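Local coordinates for putative lipoprotein YcdA (Bacillus subtilis subsp. subtilis str. 168, PDB 4R4G), which is of unknown function but is probably a membrane-anchored lipoprotein, built from an Ig-like N-terminal domain and a helix-rich C-terminal domain, at residues S23-S28 with Q38-V43. Numbering follows the deposited sequence.
Sequences SYTLPS and QLVLKV
Ser23 and Thr25 face Lys42 and Val40 as the two hydrogen-bonded pairs of an antiparallel ladder, with Tyr24 and Leu41 as the non-hydrogen-bonded pair between them. Each outer pair makes two backbone bonds, among them Lys42 N to Ser23 O at 2.8 Å and Val40 N to Thr25 O at 2.9 Å. The strand axes lie at 140°, so the ribbons run antiparallel with a clear skew.

Thr25 adds a direct side-chain bond to this ladder, and Ser23 one through a water. Thr25 OG1 lies between its own backbone N and carbonyl carbon (chi1 62°) and donates to Val40 O at 2.9 Å from above the carbonyl plane. The same oxygen accepts Thr25 N in that plane, and one threonine thus grips it twice. The second branch of Thr25 is apolar: CG2 meets Lys42 CB at 3.9 Å, the two side chains crossing at about a right angle. The water joins Ser23 OG to Lys42 O, accepting from the hydroxyl and donating to the carbonyl, a bridge that suits a short polar residue.

Apolar contacts line both faces. The long, flat Tyr24 offers its CB and ring to methyls supplied by two branched leucines: Leu39 CD1 reaches Tyr24 CB, CG and CD1, coming obliquely to the ring, 3.8 Å from Tyr24 CD1; Leu41 CD1 lies near Tyr24 CE1. Beyond the last bridge, where Pro27 has no N-H to offer a partner strand, its CB packs on Val40 CG2 at 3.9 Å.

In the Ig-like domain, strand 39-48 runs between strands 16-25 and 93-102, and Leu39 and Leu41 make backbone bonds to Val102 and Phe100. Tyr24 OH extends past the leucines to polar partners, hydrogen-bonding with Gly105 N and Gly131 O, while helix 134-141 packs against Tyr24 and Leu39 through Ala140.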
loop_
_atom_site.group_PDB
_atom_site.type_symbol
_atom_site.label_atom_id
_atom_site.label_comp_id
_atom_site.label_asym_id
_atom_site.label_seq_id
_atom_site.Cartn_x
_atom_site.Cartn_y
_atom_site.Cartn_z
ATOM N N SER A 23 0.460 12.748 14.472
ATOM C CA SER A 23 0.335 11.429 13.877
ATOM C C SER A 23 1.513 11.108 12.989
ATOM O O SER A 23 2.227 12.006 12.545
ATOM C CB SER A 23 -0.953 11.338 13.067
ATOM O OG SER A 23 -0.942 12.235 11.973
ATOM N N TYR A 24 1.718 9.814 12.745
ATOM C CA TYR A 24 2.722 9.300 11.821
ATOM C C TYR A 24 2.080 9.174 10.457
ATOM O O TYR A 24 0.901 8.776 10.336
ATOM C CB TYR A 24 3.267 7.936 12.273
ATOM C CG TYR A 24 4.094 7.961 13.535
ATOM C CD1 TYR A 24 5.362 8.542 13.548
ATOM C CD2 TYR A 24 3.657 7.320 14.690
ATOM C CE1 TYR A 24 6.154 8.522 14.697
ATOM C CE2 TYR A 24 4.442 7.293 15.845
ATOM C CZ TYR A 24 5.687 7.904 15.845
ATOM O OH TYR A 24 6.468 7.881 16.971
ATOM N N THR A 25 2.833 9.549 9.429
ATOM C CA THR A 25 2.364 9.450 8.052
ATOM C C THR A 25 3.477 8.841 7.206
ATOM O O THR A 25 4.644 8.764 7.625
ATOM C CB THR A 25 1.889 10.818 7.483
ATOM O OG1 THR A 25 2.968 11.764 7.458
ATOM C CG2 THR A 25 0.670 11.399 8.212
ATOM N N LEU A 26 3.094 8.365 6.028
ATOM C CA LEU A 26 4.059 7.845 5.089
ATOM C C LEU A 26 4.521 9.025 4.298
ATOM O O LEU A 26 3.682 9.888 4.013
ATOM C CB LEU A 26 3.439 6.785 4.158
ATOM C CG LEU A 26 3.203 5.384 4.694
ATOM C CD1 LEU A 26 2.436 4.604 3.687
ATOM C CD2 LEU A 26 4.513 4.656 4.988
ATOM N N PRO A 27 5.792 9.072 3.859
ATOM C CA PRO A 27 6.230 10.212 3.044
ATOM C C PRO A 27 5.479 10.366 1.706
ATOM O O PRO A 27 4.716 9.487 1.276
ATOM C CB PRO A 27 7.716 9.924 2.816
ATOM C CG PRO A 27 7.906 8.491 3.123
ATOM C CD PRO A 27 6.900 8.131 4.126
ATOM N N SER A 28 5.672 11.530 1.057
ATOM C CA SER A 28 5.107 11.838 -0.254
ATOM C C SER A 28 5.730 10.885 -1.270
ATOM O O SER A 28 6.867 10.461 -1.037
ATOM C CB SER A 28 5.411 13.294 -0.611
ATOM O OG SER A 28 5.080 13.638 -1.948
ATOM N N GLN A 38 11.895 5.256 7.630
ATOM C CA GLN A 38 11.458 6.481 8.293
ATOM C C GLN A 38 10.027 6.794 7.967
ATOM O O GLN A 38 9.488 6.325 6.953
ATOM C CB GLN A 38 12.346 7.676 7.936
ATOM C CG GLN A 38 13.632 7.671 8.719
ATOM C CD GLN A 38 14.596 8.743 8.312
ATOM O OE1 GLN A 38 14.755 9.067 7.129
ATOM N NE2 GLN A 38 15.307 9.286 9.291
ATOM N N LEU A 39 9.412 7.593 8.852
ATOM C CA LEU A 39 8.051 8.088 8.726
ATOM C C LEU A 39 8.092 9.599 8.701
ATOM O O LEU A 39 9.170 10.205 8.793
ATOM C CB LEU A 39 7.168 7.580 9.881
ATOM C CG LEU A 39 6.925 6.071 9.958
ATOM C CD1 LEU A 39 6.102 5.727 11.178
ATOM C CD2 LEU A 39 6.202 5.550 8.695
ATOM N N VAL A 40 6.930 10.215 8.568
ATOM C CA VAL A 40 6.821 11.661 8.571
ATOM C C VAL A 40 5.890 12.001 9.710
ATOM O O VAL A 40 4.784 11.462 9.757
ATOM C CB VAL A 40 6.366 12.217 7.191
ATOM C CG1 VAL A 40 5.982 13.696 7.276
ATOM C CG2 VAL A 40 7.455 12.005 6.145
ATOM N N LEU A 41 6.347 12.836 10.659
ATOM C CA LEU A 41 5.521 13.229 11.793
ATOM C C LEU A 41 4.678 14.427 11.379
ATOM O O LEU A 41 5.226 15.456 10.974
ATOM C CB LEU A 41 6.395 13.531 13.019
ATOM C CG LEU A 41 5.679 13.796 14.345
ATOM C CD1 LEU A 41 5.254 12.500 15.007
ATOM C CD2 LEU A 41 6.562 14.578 15.267
ATOM N N LYS A 42 3.339 14.261 11.408
ATOM C CA LYS A 42 2.378 15.312 11.043
ATOM C C LYS A 42 1.863 15.925 12.331
ATOM O O LYS A 42 1.162 15.262 13.104
ATOM C CB LYS A 42 1.240 14.744 10.159
ATOM C CG LYS A 42 0.240 15.762 9.612
ATOM C CD LYS A 42 -0.732 15.085 8.666
ATOM C CE LYS A 42 -2.035 15.820 8.496
ATOM N NZ LYS A 42 -2.774 15.356 7.284
ATOM N N VAL A 43 2.270 17.170 12.586
ATOM C CA VAL A 43 1.911 17.946 13.777
ATOM C C VAL A 43 0.988 19.096 13.334
ATOM O O VAL A 43 1.439 19.988 12.619
ATOM C CB VAL A 43 3.167 18.456 14.548
ATOM C CG1 VAL A 43 2.792 19.071 15.891
ATOM C CG2 VAL A 43 4.193 17.344 14.743
HETATM O O HOH W 1 -1.755 15.205 12.139
#